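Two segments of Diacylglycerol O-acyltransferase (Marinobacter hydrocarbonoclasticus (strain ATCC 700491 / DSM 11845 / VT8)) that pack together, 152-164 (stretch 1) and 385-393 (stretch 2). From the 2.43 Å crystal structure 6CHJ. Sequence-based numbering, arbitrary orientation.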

ATOM      1  N   LEU B 152      22.084   1.999  15.644  1.00 75.05           N
ATOM      2  CA  LEU B 152      22.754   0.804  16.129  1.00 72.78           C
ATOM      3  C   LEU B 152      23.989   1.187  16.940  1.00 72.15           C
ATOM      4  O   LEU B 152      24.375   2.356  17.027  1.00 73.13           O
ATOM      5  N   SER B 153      24.614   0.175  17.536  1.00 65.99           N
ATOM      6  CA  SER B 153      25.822   0.371  18.315  1.00 74.29           C
ATOM      7  C   SER B 153      26.814  -0.736  17.982  1.00 79.78           C
ATOM      8  O   SER B 153      26.449  -1.787  17.445  1.00 77.90           O
ATOM      9  N   GLU B 154      28.085  -0.487  18.314  1.00 82.73           N
ATOM     10  CA  GLU B 154      29.133  -1.474  18.085  1.00 81.08           C
ATOM     11  C   GLU B 154      29.204  -2.542  19.171  1.00 80.94           C
ATOM     12  O   GLU B 154      29.724  -3.631  18.907  1.00 78.81           O
ATOM     13  N   ASN B 155      28.667  -2.275  20.370  1.00 85.40           N
ATOM     14  CA  ASN B 155      28.797  -3.200  21.495  1.00 82.00           C
ATOM     15  C   ASN B 155      27.655  -4.210  21.494  1.00 80.46           C
ATOM     16  O   ASN B 155      26.498  -3.815  21.672  1.00 84.65           O
ATOM     17  N   PRO B 156      27.930  -5.509  21.344  1.00 77.87           N
ATOM     18  CA  PRO B 156      26.856  -6.509  21.397  1.00 77.93           C
ATOM     19  C   PRO B 156      26.358  -6.815  22.803  1.00 86.93           C
ATOM     20  O   PRO B 156      25.311  -7.465  22.944  1.00 82.39           O
ATOM     21  N   ASP B 157      27.092  -6.408  23.839  1.00 89.71           N
ATOM     22  CA  ASP B 157      26.677  -6.626  25.218  1.00 89.22           C
ATOM     23  C   ASP B 157      25.635  -5.615  25.678  1.00 90.72           C
ATOM     24  O   ASP B 157      24.982  -5.846  26.701  1.00 91.16           O
ATOM     25  N   GLU B 158      25.457  -4.516  24.940  1.00 90.20           N
ATOM     26  CA  GLU B 158      24.565  -3.436  25.344  1.00 89.94           C
ATOM     27  C   GLU B 158      23.115  -3.753  24.992  1.00 89.48           C
ATOM     28  O   GLU B 158      22.837  -4.374  23.960  1.00 87.84           O
ATOM     29  N   HIS B 159      22.184  -3.314  25.847  1.00 87.33           N
ATOM     30  CA  HIS B 159      20.764  -3.536  25.612  1.00 79.86           C
ATOM     31  C   HIS B 159      19.991  -2.242  25.880  1.00 83.21           C
ATOM     32  O   HIS B 159      20.574  -1.183  26.172  1.00 78.77           O
ATOM     33  N   GLY B 160      18.669  -2.330  25.719  1.00 81.06           N
ATOM     34  CA  GLY B 160      17.784  -1.181  25.895  1.00 76.25           C
ATOM     35  C   GLY B 160      18.014  -0.039  24.921  1.00 85.34           C
ATOM     36  O   GLY B 160      17.947   1.136  25.327  1.00 83.02           O
ATOM     37  N   MET B 161      18.323  -0.364  23.617  1.00 77.57           N
ATOM     38  CA  MET B 161      18.538   0.672  22.609  1.00 81.30           C
ATOM     39  C   MET B 161      17.219   1.090  21.962  1.00 75.40           C
ATOM     40  O   MET B 161      16.353   0.244  21.713  1.00 76.80           O
ATOM     41  N   PRO B 162      17.083   2.377  21.653  1.00 66.75           N
ATOM     42  CA  PRO B 162      15.813   2.896  21.126  1.00 78.85           C
ATOM     43  C   PRO B 162      15.532   2.394  19.719  1.00 81.55           C
ATOM     44  O   PRO B 162      16.405   1.800  19.062  1.00 77.82           O
ATOM     45  N   PRO B 163      14.310   2.608  19.230  1.00 79.82           N
ATOM     46  CA  PRO B 163      14.018   2.456  17.803  1.00 73.18           C
ATOM     47  C   PRO B 163      14.215   3.766  17.037  1.00 72.35           C
ATOM     48  O   PRO B 163      14.349   4.848  17.617  1.00 70.07           O
ATOM     49  N   ILE B 164      14.225   3.647  15.703  1.00 71.65           N
ATOM     50  CA  ILE B 164      14.602   4.780  14.852  1.00 73.81           C
ATOM     51  C   ILE B 164      13.702   5.989  15.065  1.00 69.59           C
ATOM     52  O   ILE B 164      14.116   7.129  14.819  1.00 69.83           O
ATOM     53  N   SER B 385      32.019   0.750   8.892  1.00 75.18           N
ATOM     54  CA  SER B 385      33.181  -0.087   8.605  1.00 76.64           C
ATOM     55  C   SER B 385      33.330  -1.290   9.528  1.00 73.17           C
ATOM     56  O   SER B 385      34.238  -2.099   9.304  1.00 75.07           O
ATOM     57  N   ARG B 386      32.484  -1.438  10.542  1.00 74.38           N
ATOM     58  CA  ARG B 386      32.633  -2.473  11.557  1.00 74.55           C
ATOM     59  C   ARG B 386      31.268  -3.073  11.880  1.00 74.06           C
ATOM     60  O   ARG B 386      30.239  -2.427  11.665  1.00 69.43           O
ATOM     61  N   PRO B 387      31.234  -4.310  12.393  1.00 72.18           N
ATOM     62  CA  PRO B 387      29.942  -4.960  12.655  1.00 69.45           C
ATOM     63  C   PRO B 387      29.110  -4.193  13.675  1.00 69.84           C
ATOM     64  O   PRO B 387      29.621  -3.415  14.489  1.00 71.84           O
ATOM     65  N   LEU B 388      27.797  -4.412  13.606  1.00 68.00           N
ATOM     66  CA  LEU B 388      26.852  -3.618  14.375  1.00 67.12           C
ATOM     67  C   LEU B 388      25.784  -4.530  14.957  1.00 63.94           C
ATOM     68  O   LEU B 388      25.580  -5.663  14.511  1.00 62.06           O
ATOM     69  N   TYR B 389      25.129  -4.028  16.002  1.00 71.57           N
ATOM     70  CA  TYR B 389      24.136  -4.793  16.742  1.00 67.66           C
ATOM     71  C   TYR B 389      23.020  -3.857  17.165  1.00 67.90           C
ATOM     72  O   TYR B 389      23.261  -2.678  17.450  1.00 65.65           O
ATOM     73  N   TRP B 390      21.796  -4.383  17.165  1.00 70.60           N
ATOM     74  CA  TRP B 390      20.651  -3.761  17.825  1.00 74.31           C
ATOM     75  C   TRP B 390      20.330  -4.645  19.015  1.00 69.23           C
ATOM     76  O   TRP B 390      19.966  -5.812  18.833  1.00 65.10           O
ATOM     77  N   ASN B 391      20.496  -4.090  20.218  1.00 74.28           N
ATOM     78  CA  ASN B 391      20.296  -4.801  21.487  1.00 71.74           C
ATOM     79  C   ASN B 391      20.743  -6.258  21.388  1.00 71.78           C
ATOM     80  O   ASN B 391      20.000  -7.194  21.699  1.00 70.14           O
ATOM     81  N   GLY B 392      21.984  -6.439  20.910  1.00 70.89           N
ATOM     82  CA  GLY B 392      22.587  -7.746  20.752  1.00 68.73           C
ATOM     83  C   GLY B 392      22.149  -8.532  19.536  1.00 67.91           C
ATOM     84  O   GLY B 392      22.616  -9.662  19.348  1.00 67.74           O
ATOM     85  N   ALA B 393      21.261  -7.994  18.705  1.00 66.64           N
ATOM     86  CA  ALA B 393      20.938  -8.624  17.433  1.00 66.06           C
ATOM     87  C   ALA B 393      21.927  -8.103  16.395  1.00 62.26           C
ATOM     88  O   ALA B 393      21.992  -6.896  16.141  1.00 64.33           O
TER

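The two stretches share a single antiparallel bridge, S153 with Y389, and bury 823 Å² between them, both sides summed. S385 stays out of reach, so the contact opens at R386. Its CB points toward stretch 1, and an m, t, m side chain brings the guanidinium edge-on to the carboxylate of E154. The pairing is two-pronged: R386 NE to E154 OE2 is a very short 2.4 Å, and R386 NH2 to E154 OE1 is 2.8 Å. E154 starts from a CB pointing away, yet its m, t chain returns to complete this salt bridge between two exposed residues.

P387 contributes little. L388 (m, t) leaves sideways but ends nearer stretch 1, with CD1 3.9 Å from L152 CD1 and CD2 3.8 Å from E154 CG, so one leucine meets both a buried apolar neighbour and the aliphatic part of an acid.

At Y389 the backbone sets the register: Y389 N donates to S153 O at 3.0 Å, and S153 N donates to Y389 O at 3.2 Å. With chi1 in m, the Y389 ring turns one face to P156, whose CB sits 3.5 Å from the Y389 ring centroid, nearly on the normal, a CH-pi contact. S153 itself points away; its hydroxyl serves its own stretch, S153 OG donating to E158 OE1 at 3.1 Å.

W390 is buried. Its CB lies 3.5 Å from CD2 of L152, which points toward stretch 2 as an m, t rotamer. The t chi1 of W390 carries the indole along stretch 1, where CD1 is 4.0 Å from M161 CB and CZ2 is 4.1 Å from P163 CB. The indole's polar atom is not left unpaired in this apolar setting: W390 NE1 donates to P162 O at 2.9 Å.

N391 has the largest covered area of any residue here. From a type I' turn spanning W390 to A393, its m side chain reads the backbone of M161 at both ends: M161 N donates to N391 OD1 at a very short 2.3 Å, and N391 ND2 donates to M161 O at 3.2 Å. One amide thus does for an irregular segment what a strand partner would do. M161 points its own CB toward stretch 2, 3.1 Å from N391 OD1.

G392 completes the logic of the turn. Its positive phi favours glycine, and an ideal CB would lie a tight 3.2 Å from H159 CE1 and 3.3 Å from P156 O. A393 points away and adds essentially nothing to the contact.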

ATOM      1  CB  LEU B 152      23.131  -0.112  14.962  1.00 77.65           C
ATOM      2  CG  LEU B 152      22.033  -0.617  14.024  1.00 75.65           C
ATOM      3  CD1 LEU B 152      22.615  -0.851  12.631  1.00 72.18           C
ATOM      4  CD2 LEU B 152      21.393  -1.884  14.546  1.00 72.09           C
ATOM      5  CB  SER B 153      25.516   0.391  19.818  1.00 77.00           C
ATOM      6  OG  SER B 153      26.688   0.581  20.586  1.00 78.79           O
ATOM      7  CB  GLU B 154      30.493  -0.776  17.953  1.00 83.20           C
ATOM      8  CG  GLU B 154      30.794  -0.301  16.533  1.00 77.31           C
ATOM      9  CD  GLU B 154      32.053   0.550  16.437  1.00 85.83           C
ATOM     10  OE1 GLU B 154      31.940   1.798  16.442  1.00 82.11           O
ATOM     11  OE2 GLU B 154      33.158  -0.033  16.337  1.00 86.90           O
ATOM     12  CB  ASN B 155      28.819  -2.438  22.816  1.00 83.32           C
ATOM     13  CG  ASN B 155      28.754  -3.360  24.036  1.00 83.29           C
ATOM     14  OD1 ASN B 155      29.293  -4.467  24.027  1.00 85.99           O
ATOM     15  ND2 ASN B 155      28.097  -2.896  25.093  1.00 86.29           N
ATOM     16  CB  PRO B 156      27.520  -7.744  20.786  1.00 78.10           C
ATOM     17  CG  PRO B 156      28.938  -7.628  21.254  1.00 75.78           C
ATOM     18  CD  PRO B 156      29.258  -6.141  21.251  1.00 78.62           C
ATOM     19  CB  ASP B 157      27.902  -6.575  26.146  1.00 90.69           C
ATOM     20  CG  ASP B 157      28.536  -7.953  26.373  1.00 92.14           C
ATOM     21  OD1 ASP B 157      27.780  -8.943  26.501  1.00 94.14           O
ATOM     22  OD2 ASP B 157      29.785  -8.042  26.445  1.00 88.56           O
ATOM     23  CB  GLU B 158      24.982  -2.132  24.665  1.00 88.15           C
ATOM     24  CG  GLU B 158      24.019  -0.988  24.917  1.00 87.45           C
ATOM     25  CD  GLU B 158      24.336   0.221  24.087  1.00 87.40           C
ATOM     26  OE1 GLU B 158      25.303   0.153  23.298  1.00 85.10           O
ATOM     27  OE2 GLU B 158      23.626   1.243  24.227  1.00 93.03           O
ATOM     28  CB  HIS B 159      20.258  -4.715  26.445  1.00 76.80           C
ATOM     29  CG  HIS B 159      20.609  -6.055  25.865  1.00 85.39           C
ATOM     30  ND1 HIS B 159      21.907  -6.435  25.589  1.00 86.09           N
ATOM     31  CD2 HIS B 159      19.829  -7.099  25.494  1.00 86.82           C
ATOM     32  CE1 HIS B 159      21.910  -7.655  25.076  1.00 87.58           C
ATOM     33  NE2 HIS B 159      20.661  -8.081  25.010  1.00 84.70           N
ATOM     34  CB  MET B 161      19.480   0.182  21.520  1.00 79.97           C
ATOM     35  CG  MET B 161      20.957   0.475  21.758  1.00 86.45           C
ATOM     36  SD  MET B 161      21.956  -0.720  20.843  1.00 82.90           S
ATOM     37  CE  MET B 161      22.141  -1.975  22.087  1.00 79.19           C
ATOM     38  CB  PRO B 162      16.022   4.422  21.122  1.00 73.89           C
ATOM     39  CG  PRO B 162      17.243   4.669  21.926  1.00 70.74           C
ATOM     40  CD  PRO B 162      18.084   3.442  21.829  1.00 70.87           C
ATOM     41  CB  PRO B 163      12.541   2.036  17.809  1.00 72.15           C
ATOM     42  CG  PRO B 163      11.979   2.715  19.039  1.00 69.73           C
ATOM     43  CD  PRO B 163      13.085   2.679  20.054  1.00 75.23           C
ATOM     44  CB  ILE B 164      14.594   4.380  13.365  1.00 74.32           C
ATOM     45  CG1 ILE B 164      15.477   5.344  12.568  1.00 70.25           C
ATOM     46  CG2 ILE B 164      13.159   4.416  12.806  1.00 64.67           C
ATOM     47  CD1 ILE B 164      15.862   4.829  11.222  1.00 69.54           C
ATOM     48  CB  SER B 385      34.461   0.753   8.670  1.00 74.86           C
ATOM     49  OG  SER B 385      34.367   1.756   9.665  1.00 74.30           O
ATOM     50  CB  ARG B 386      33.282  -1.910  12.830  1.00 75.26           C
ATOM     51  CG  ARG B 386      34.663  -1.293  12.576  1.00 80.11           C
ATOM     52  CD  ARG B 386      35.354  -0.859  13.839  1.00 81.37           C
ATOM     53  NE  ARG B 386      34.644   0.235  14.490  1.00 81.32           N
ATOM     54  CZ  ARG B 386      34.909   1.514  14.273  1.00 79.92           C
ATOM     55  NH1 ARG B 386      35.861   1.848  13.414  1.00 80.10           N
ATOM     56  NH2 ARG B 386      34.221   2.453  14.909  1.00 84.38           N
ATOM     57  CB  PRO B 387      30.332  -6.349  13.181  1.00 69.45           C
ATOM     58  CG  PRO B 387      31.689  -6.587  12.642  1.00 71.18           C
ATOM     59  CD  PRO B 387      32.357  -5.231  12.635  1.00 70.38           C
ATOM     60  CB  LEU B 388      26.227  -2.503  13.526  1.00 68.64           C
ATOM     61  CG  LEU B 388      27.157  -1.336  13.196  1.00 65.57           C
ATOM     62  CD1 LEU B 388      26.482  -0.309  12.301  1.00 65.13           C
ATOM     63  CD2 LEU B 388      27.643  -0.697  14.475  1.00 70.54           C
ATOM     64  CB  TYR B 389      24.738  -5.494  17.989  1.00 66.22           C
ATOM     65  CG  TYR B 389      25.990  -6.298  17.697  1.00 71.55           C
ATOM     66  CD1 TYR B 389      27.225  -5.667  17.542  1.00 73.40           C
ATOM     67  CD2 TYR B 389      25.939  -7.682  17.548  1.00 68.20           C
ATOM     68  CE1 TYR B 389      28.363  -6.379  17.252  1.00 72.19           C
ATOM     69  CE2 TYR B 389      27.088  -8.409  17.262  1.00 69.60           C
ATOM     70  CZ  TYR B 389      28.293  -7.745  17.111  1.00 69.61           C
ATOM     71  OH  TYR B 389      29.440  -8.437  16.824  1.00 77.44           O
ATOM     72  CB  TRP B 390      19.442  -3.637  16.897  1.00 69.58           C
ATOM     73  CG  TRP B 390      18.397  -2.617  17.350  1.00 75.07           C
ATOM     74  CD1 TRP B 390      18.624  -1.433  18.015  1.00 78.32           C
ATOM     75  CD2 TRP B 390      16.975  -2.685  17.138  1.00 73.86           C
ATOM     76  NE1 TRP B 390      17.429  -0.773  18.233  1.00 71.40           N
ATOM     77  CE2 TRP B 390      16.407  -1.522  17.707  1.00 70.99           C
ATOM     78  CE3 TRP B 390      16.128  -3.619  16.521  1.00 71.11           C
ATOM     79  CZ2 TRP B 390      15.033  -1.273  17.681  1.00 74.12           C
ATOM     80  CZ3 TRP B 390      14.763  -3.372  16.499  1.00 64.89           C
ATOM     81  CH2 TRP B 390      14.231  -2.209  17.078  1.00 70.45           C
ATOM     82  CB  ASN B 391      18.846  -4.669  21.935  1.00 73.10           C
ATOM     83  CG  ASN B 391      18.432  -3.215  22.089  1.00 72.54           C
ATOM     84  OD1 ASN B 391      18.977  -2.501  22.921  1.00 71.71           O
ATOM     85  ND2 ASN B 391      17.499  -2.757  21.252  1.00 71.46           N
ATOM     86  CB  ALA B 393      19.495  -8.337  17.019  1.00 61.02           C
TER